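PDB 5YGB: tudor and KH domain-containing protein homolog from Drosophila melanogaster, which binds the N-terminal tail of Piwi through its Tudor domain and probably recruits Piwi proteins to the piRNA biogenesis machinery, helping to repress transposons in the germline. Local coordinates for residues V7-V12 and T16-Q21; A148-L153 and V192-P197. The protein carries 1 engineered substitution. All coordinates share one frame; numbering follows the deposited sequence.

Contact 1: residues V7-V12 and T16-Q21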
loop_
_atom_site.group_PDB
_atom_site.type_symbol
_atom_site.label_atom_id
_atom_site.label_comp_id
_atom_site.label_asym_id
_atom_site.label_seq_id
_atom_site.Cartn_x
_atom_site.Cartn_y
_atom_site.Cartn_z
ATOM N N VAL A 7 14.101 -0.477 -2.749
ATOM C CA VAL A 7 12.652 -0.599 -2.578
ATOM C C VAL A 7 11.897 -0.589 -3.898
ATOM O O VAL A 7 12.413 -0.153 -4.937
ATOM C CB VAL A 7 12.068 0.549 -1.710
ATOM C CG1 VAL A 7 12.747 0.623 -0.338
ATOM C CG2 VAL A 7 12.143 1.886 -2.460
ATOM N N TYR A 8 10.662 -1.071 -3.842
ATOM C CA TYR A 8 9.671 -0.802 -4.878
ATOM C C TYR A 8 8.634 0.137 -4.307
ATOM O O TYR A 8 8.238 -0.032 -3.155
ATOM C CB TYR A 8 8.940 -2.064 -5.319
ATOM C CG TYR A 8 9.777 -3.178 -5.889
ATOM C CD1 TYR A 8 10.615 -2.964 -6.978
ATOM C CD2 TYR A 8 9.697 -4.456 -5.362
ATOM C CE1 TYR A 8 11.359 -3.982 -7.506
ATOM C CE2 TYR A 8 10.441 -5.496 -5.893
ATOM C CZ TYR A 8 11.268 -5.245 -6.964
ATOM O OH TYR A 8 12.017 -6.270 -7.495
ATOM N N VAL A 9 8.138 1.073 -5.106
ATOM C CA VAL A 9 6.923 1.802 -4.742
ATOM C C VAL A 9 5.734 0.969 -5.224
ATOM O O VAL A 9 5.584 0.716 -6.421
ATOM C CB VAL A 9 6.909 3.207 -5.342
ATOM C CG1 VAL A 9 5.550 3.845 -5.132
ATOM C CG2 VAL A 9 8.008 4.039 -4.704
ATOM N N SER A 10 4.915 0.495 -4.288
ATOM C CA SER A 10 3.865 -0.476 -4.604
ATOM C C SER A 10 2.489 0.163 -4.770
ATOM O O SER A 10 1.620 -0.419 -5.412
ATOM C CB SER A 10 3.794 -1.571 -3.526
ATOM O OG SER A 10 3.754 -1.018 -2.216
ATOM N N ALA A 11 2.282 1.338 -4.185
ATOM C CA ALA A 11 1.021 2.052 -4.333
ATOM C C ALA A 11 1.271 3.526 -4.095
ATOM O O ALA A 11 2.145 3.889 -3.307
ATOM C CB ALA A 11 -0.042 1.510 -3.359
ATOM N N VAL A 12 0.494 4.370 -4.763
ATOM C CA VAL A 12 0.602 5.819 -4.635
ATOM C C VAL A 12 -0.758 6.470 -4.485
ATOM O O VAL A 12 -1.659 6.233 -5.291
ATOM C CB VAL A 12 1.289 6.440 -5.866
ATOM C CG1 VAL A 12 1.172 7.967 -5.841
ATOM C CG2 VAL A 12 2.752 6.003 -5.974
ATOM N N THR A 16 3.094 12.736 -1.128
ATOM C CA THR A 16 3.205 12.721 0.327
ATOM C C THR A 16 2.355 11.622 0.971
ATOM O O THR A 16 2.155 11.607 2.185
ATOM C CB THR A 16 2.871 14.112 0.936
ATOM O OG1 THR A 16 1.664 14.629 0.366
ATOM C CG2 THR A 16 4.004 15.083 0.648
ATOM N N LYS A 17 1.907 10.670 0.156
ATOM C CA LYS A 17 1.268 9.469 0.676
ATOM C C LYS A 17 1.429 8.323 -0.317
ATOM O O LYS A 17 0.695 8.223 -1.292
ATOM C CB LYS A 17 -0.214 9.717 0.976
ATOM C CG LYS A 17 -0.899 8.527 1.640
ATOM C CD LYS A 17 -2.353 8.835 1.980
ATOM C CE LYS A 17 -2.963 7.716 2.801
ATOM N NZ LYS A 17 -4.362 8.025 3.216
ATOM N N PHE A 18 2.422 7.475 -0.076
ATOM C CA PHE A 18 2.649 6.322 -0.932
ATOM C C PHE A 18 3.225 5.195 -0.089
ATOM O O PHE A 18 3.528 5.382 1.088
ATOM C CB PHE A 18 3.565 6.674 -2.123
ATOM C CG PHE A 18 4.947 7.150 -1.734
ATOM C CD1 PHE A 18 5.199 8.498 -1.500
ATOM C CD2 PHE A 18 5.994 6.249 -1.611
ATOM C CE1 PHE A 18 6.462 8.924 -1.145
ATOM C CE2 PHE A 18 7.265 6.683 -1.267
ATOM C CZ PHE A 18 7.490 8.024 -1.039
ATOM N N TRP A 19 3.381 4.016 -0.692
ATOM C CA TRP A 19 3.817 2.829 0.036
ATOM C C TRP A 19 5.005 2.190 -0.650
ATOM O O TRP A 19 5.059 2.113 -1.882
ATOM C CB TRP A 19 2.666 1.820 0.162
ATOM C CG TRP A 19 1.561 2.256 1.091
ATOM C CD1 TRP A 19 1.395 1.870 2.388
ATOM C CD2 TRP A 19 0.486 3.152 0.786
ATOM N NE1 TRP A 19 0.273 2.482 2.919
ATOM C CE2 TRP A 19 -0.306 3.266 1.954
ATOM C CE3 TRP A 19 0.100 3.867 -0.357
ATOM C CZ2 TRP A 19 -1.445 4.079 2.011
ATOM C CZ3 TRP A 19 -1.043 4.673 -0.298
ATOM C CH2 TRP A 19 -1.796 4.763 0.882
ATOM N N VAL A 20 5.956 1.735 0.154
ATOM C CA VAL A 20 7.120 1.028 -0.377
ATOM C C VAL A 20 7.258 -0.373 0.216
ATOM O O VAL A 20 6.803 -0.652 1.345
ATOM C CB VAL A 20 8.444 1.805 -0.144
ATOM C CG1 VAL A 20 8.353 3.198 -0.726
ATOM C CG2 VAL A 20 8.779 1.873 1.327
ATOM N N GLN A 21 7.881 -1.240 -0.570
ATOM C CA GLN A 21 8.240 -2.598 -0.192
ATOM C C GLN A 21 9.748 -2.725 -0.266
ATOM O O GLN A 21 10.360 -2.183 -1.185
ATOM C CB GLN A 21 7.619 -3.611 -1.147
ATOM C CG GLN A 21 6.089 -3.566 -1.242
ATOM C CD GLN A 21 5.580 -4.315 -2.451
ATOM O OE1 GLN A 21 6.261 -4.389 -3.475
ATOM N NE2 GLN A 21 4.380 -4.870 -2.348
#
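Y8 and Q21 exchange two backbone hydrogen bonds at one end of a beta hairpin that opens the extended Tudor domain, within the part that probably corresponds to its staphylococcal-nuclease-like, OB-type sheet. Y8 N to Q21 O and Q21 N to Y8 O both measure 2.9 Å. The register slips by one at S10, a beta bulge: S10 N donates to W19 O, whereas W19 N turns to A11 O, so S10 and A11 together face W19. Because of this bulge the S10 side chain comes over the neighbouring strand, and its CB lies 3.4 Å from Q21 CD. Q21 reaches that place with CG anti to its carbonyl carbon (chi1 -59°) and an extended chain beyond. The amide then has OE1 at the edge of the Y8 ring, 3.9 Å from CD2, the two planes 70° apart. D97 O accepts from Q21 NE2 and Y98 O bonds to S10 OG, so both polar ends are tied to the 97-98 loop. With Q21 cut back to an alanine, D97 O would probably lose this donor and a gap would open over S10 CB. The opposite face of the hairpin is apolar: V9 CG2 meets V20 CG1 at 4.1 Å, and V12 CG2 packs on F18 CB at 4.0 Å. V20 and F18 bond by their backbones to strand 124-128. At the indole, A11 O lies in the ring plane at its edge, 3.6 Å from W19 CE3, and A11 CB is 3.8 Å from the same atom.

Contact 2: residues A148-L153 and V192-P197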
loop_
_atom_site.group_PDB
_atom_site.type_symbol
_atom_site.label_atom_id
_atom_site.label_comp_id
_atom_site.label_asym_id
_atom_site.label_seq_id
_atom_site.Cartn_x
_atom_site.Cartn_y
_atom_site.Cartn_z
ATOM N N ALA A 148 0.614 12.254 -11.199
ATOM C CA ALA A 148 0.982 11.469 -12.375
ATOM C C ALA A 148 2.494 11.432 -12.589
ATOM O O ALA A 148 3.059 10.373 -12.878
ATOM C CB ALA A 148 0.280 12.021 -13.617
ATOM N N LYS A 149 3.154 12.575 -12.441
ATOM C CA LYS A 149 4.597 12.615 -12.619
ATOM C C LYS A 149 5.285 11.721 -11.586
ATOM O O LYS A 149 6.230 11.006 -11.915
ATOM C CB LYS A 149 5.121 14.051 -12.516
ATOM C CG LYS A 149 6.624 14.178 -12.710
ATOM C CD LYS A 149 7.057 13.709 -14.086
ATOM C CE LYS A 149 8.546 13.941 -14.306
ATOM N NZ LYS A 149 8.958 13.683 -15.718
ATOM N N PHE A 150 4.803 11.757 -10.350
ATOM C CA PHE A 150 5.383 10.917 -9.310
ATOM C C PHE A 150 5.145 9.424 -9.606
ATOM O O PHE A 150 6.034 8.592 -9.411
ATOM C CB PHE A 150 4.820 11.308 -7.937
ATOM C CG PHE A 150 5.437 10.560 -6.795
ATOM C CD1 PHE A 150 6.740 10.829 -6.401
ATOM C CD2 PHE A 150 4.725 9.576 -6.129
ATOM C CE1 PHE A 150 7.325 10.139 -5.338
ATOM C CE2 PHE A 150 5.307 8.869 -5.071
ATOM C CZ PHE A 150 6.611 9.157 -4.672
ATOM N N GLU A 151 3.953 9.080 -10.077
ATOM C CA GLU A 151 3.676 7.708 -10.493
ATOM C C GLU A 151 4.616 7.272 -11.611
ATOM O O GLU A 151 5.094 6.137 -11.612
ATOM C CB GLU A 151 2.220 7.571 -10.942
ATOM C CG GLU A 151 1.237 7.668 -9.781
ATOM C CD GLU A 151 -0.212 7.704 -10.219
ATOM O OE1 GLU A 151 -0.496 8.256 -11.302
ATOM O OE2 GLU A 151 -1.066 7.185 -9.473
ATOM N N GLU A 152 4.877 8.170 -12.558
ATOM C CA GLU A 152 5.790 7.886 -13.665
ATOM C C GLU A 152 7.228 7.683 -13.201
ATOM O O GLU A 152 7.891 6.723 -13.614
ATOM C CB GLU A 152 5.749 9.025 -14.690
ATOM C CG GLU A 152 4.432 9.165 -15.439
ATOM C CD GLU A 152 4.434 10.345 -16.402
ATOM O OE1 GLU A 152 3.890 11.414 -16.044
ATOM O OE2 GLU A 152 4.984 10.204 -17.515
ATOM N N LEU A 153 7.724 8.588 -12.365
ATOM C CA LEU A 153 9.108 8.506 -11.919
ATOM C C LEU A 153 9.349 7.267 -11.051
ATOM O O LEU A 153 10.431 6.673 -11.074
ATOM C CB LEU A 153 9.498 9.763 -11.146
ATOM C CG LEU A 153 9.544 11.056 -11.971
ATOM C CD1 LEU A 153 9.820 12.262 -11.077
ATOM C CD2 LEU A 153 10.583 10.951 -13.085
ATOM N N VAL A 192 11.097 10.096 3.136
ATOM C CA VAL A 192 12.207 9.482 2.424
ATOM C C VAL A 192 12.706 10.315 1.259
ATOM O O VAL A 192 11.968 11.114 0.675
ATOM C CB VAL A 192 11.834 8.072 1.877
ATOM C CG1 VAL A 192 11.552 7.117 3.026
ATOM C CG2 VAL A 192 10.647 8.133 0.897
ATOM N N GLU A 193 13.981 10.107 0.952
ATOM C CA GLU A 193 14.559 10.464 -0.336
ATOM C C GLU A 193 14.443 9.251 -1.249
ATOM O O GLU A 193 14.584 8.120 -0.795
ATOM C CB GLU A 193 16.027 10.852 -0.192
ATOM C CG GLU A 193 16.262 12.094 0.618
ATOM C CD GLU A 193 17.688 12.598 0.507
ATOM O OE1 GLU A 193 18.558 11.847 0.007
ATOM O OE2 GLU A 193 17.933 13.753 0.919
ATOM N N LEU A 194 14.199 9.472 -2.528
ATOM C CA LEU A 194 14.114 8.384 -3.485
ATOM C C LEU A 194 14.955 8.712 -4.677
ATOM O O LEU A 194 14.909 9.833 -5.179
ATOM C CB LEU A 194 12.687 8.153 -3.974
ATOM C CG LEU A 194 11.594 7.640 -3.055
ATOM C CD1 LEU A 194 10.290 7.584 -3.821
ATOM C CD2 LEU A 194 11.981 6.267 -2.524
ATOM N N PHE A 195 15.708 7.744 -5.170
ATOM C CA PHE A 195 16.242 7.947 -6.497
ATOM C C PHE A 195 16.316 6.661 -7.275
ATOM O O PHE A 195 16.335 5.562 -6.724
ATOM C CB PHE A 195 17.596 8.642 -6.448
ATOM C CG PHE A 195 18.700 7.811 -5.909
ATOM C CD1 PHE A 195 19.464 7.018 -6.755
ATOM C CD2 PHE A 195 19.031 7.866 -4.562
ATOM C CE1 PHE A 195 20.508 6.265 -6.254
ATOM C CE2 PHE A 195 20.078 7.120 -4.059
ATOM C CZ PHE A 195 20.819 6.323 -4.904
ATOM N N ASP A 196 16.317 6.827 -8.586
ATOM C CA ASP A 196 16.311 5.726 -9.521
ATOM C C ASP A 196 17.749 5.479 -9.973
ATOM O O ASP A 196 18.334 6.310 -10.655
ATOM C CB ASP A 196 15.399 6.065 -10.703
ATOM C CG ASP A 196 15.253 4.931 -11.677
ATOM O OD1 ASP A 196 16.046 3.961 -11.620
ATOM O OD2 ASP A 196 14.342 5.016 -12.528
ATOM N N PRO A 197 18.328 4.332 -9.597
ATOM C CA PRO A 197 19.735 4.062 -9.939
ATOM C C PRO A 197 19.984 3.762 -11.411
ATOM O O PRO A 197 21.139 3.739 -11.838
ATOM C CB PRO A 197 20.065 2.842 -9.083
ATOM C CG PRO A 197 18.755 2.150 -8.900
ATOM C CD PRO A 197 17.736 3.258 -8.781
HETATM O O HOH W 1 12.532 7.108 -12.730
#
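F150 and L194 touch through the far end of the ring: F150 CZ stands 4.1 Å from L194 CD1, and F150 CE1 is nearly as close. The methyl approaches the ring obliquely, and the two side chains cross at about a right angle. F150 holds CG opposite its backbone N (chi1 -176°), which carries the phenyl group off the helix and in toward the sheet. L194, whose CB points at the helix, sets CG anti to its carbonyl carbon and then CD1 anti to CA (chi2 177°), making CD1 the foremost atom of the side chain. The contact buries just 80 Å², so it is one edge of a larger apolar cluster and not an interface in its own right.

A second link runs through water. One molecule donates to L153 O at 2.7 Å and to D196 OD2 at 2.8 Å, joining the last turn of the helix to the residue just past the strand; L153 O and D196 OD2 themselves are 4.5 Å apart. The carboxylate is presented by an extended first torsion, with CG anti to N (chi1 -176°). Its other oxygen, OD1, accepts from the backbone N of A198, as in an Asx turn, which probably limits the rotation of the carboxylate and helps keep OD2 toward the water; OD2 also has a long, weak ion pair with R160.

This is how an OB-type fold uses the helix between its third and fourth strands: helix 144-154 lies against the curved sheet, F150 reaching L128 on strand 124-128 and L194 on strand 188-195, while helix 205-211 flanks it, with I205 and M209 touching both F150 and L153.

Both contacts serve the same five-stranded mixed sheet, their centres about 10 Å apart. Contact 1 is closer to the centre of the chain and pairs two adjacent strands over 505 Å², chiefly by four backbone hydrogen bonds interrupted by a bulge, with side chains packing on both faces. Contact 2, about 16 Å from that centre, sets a helix against a strand far along the chain by one apolar touch and a water between a backbone carbonyl and a carboxylate. Each is largely buried. They meet through F18 and F150: F18 CD1 is 3.5 Å from F150 CZ, with ring planes at about 55°. V12 also packs on F150, and F18 on V192, so the apolar face of the hairpin continues into the helix-sheet core.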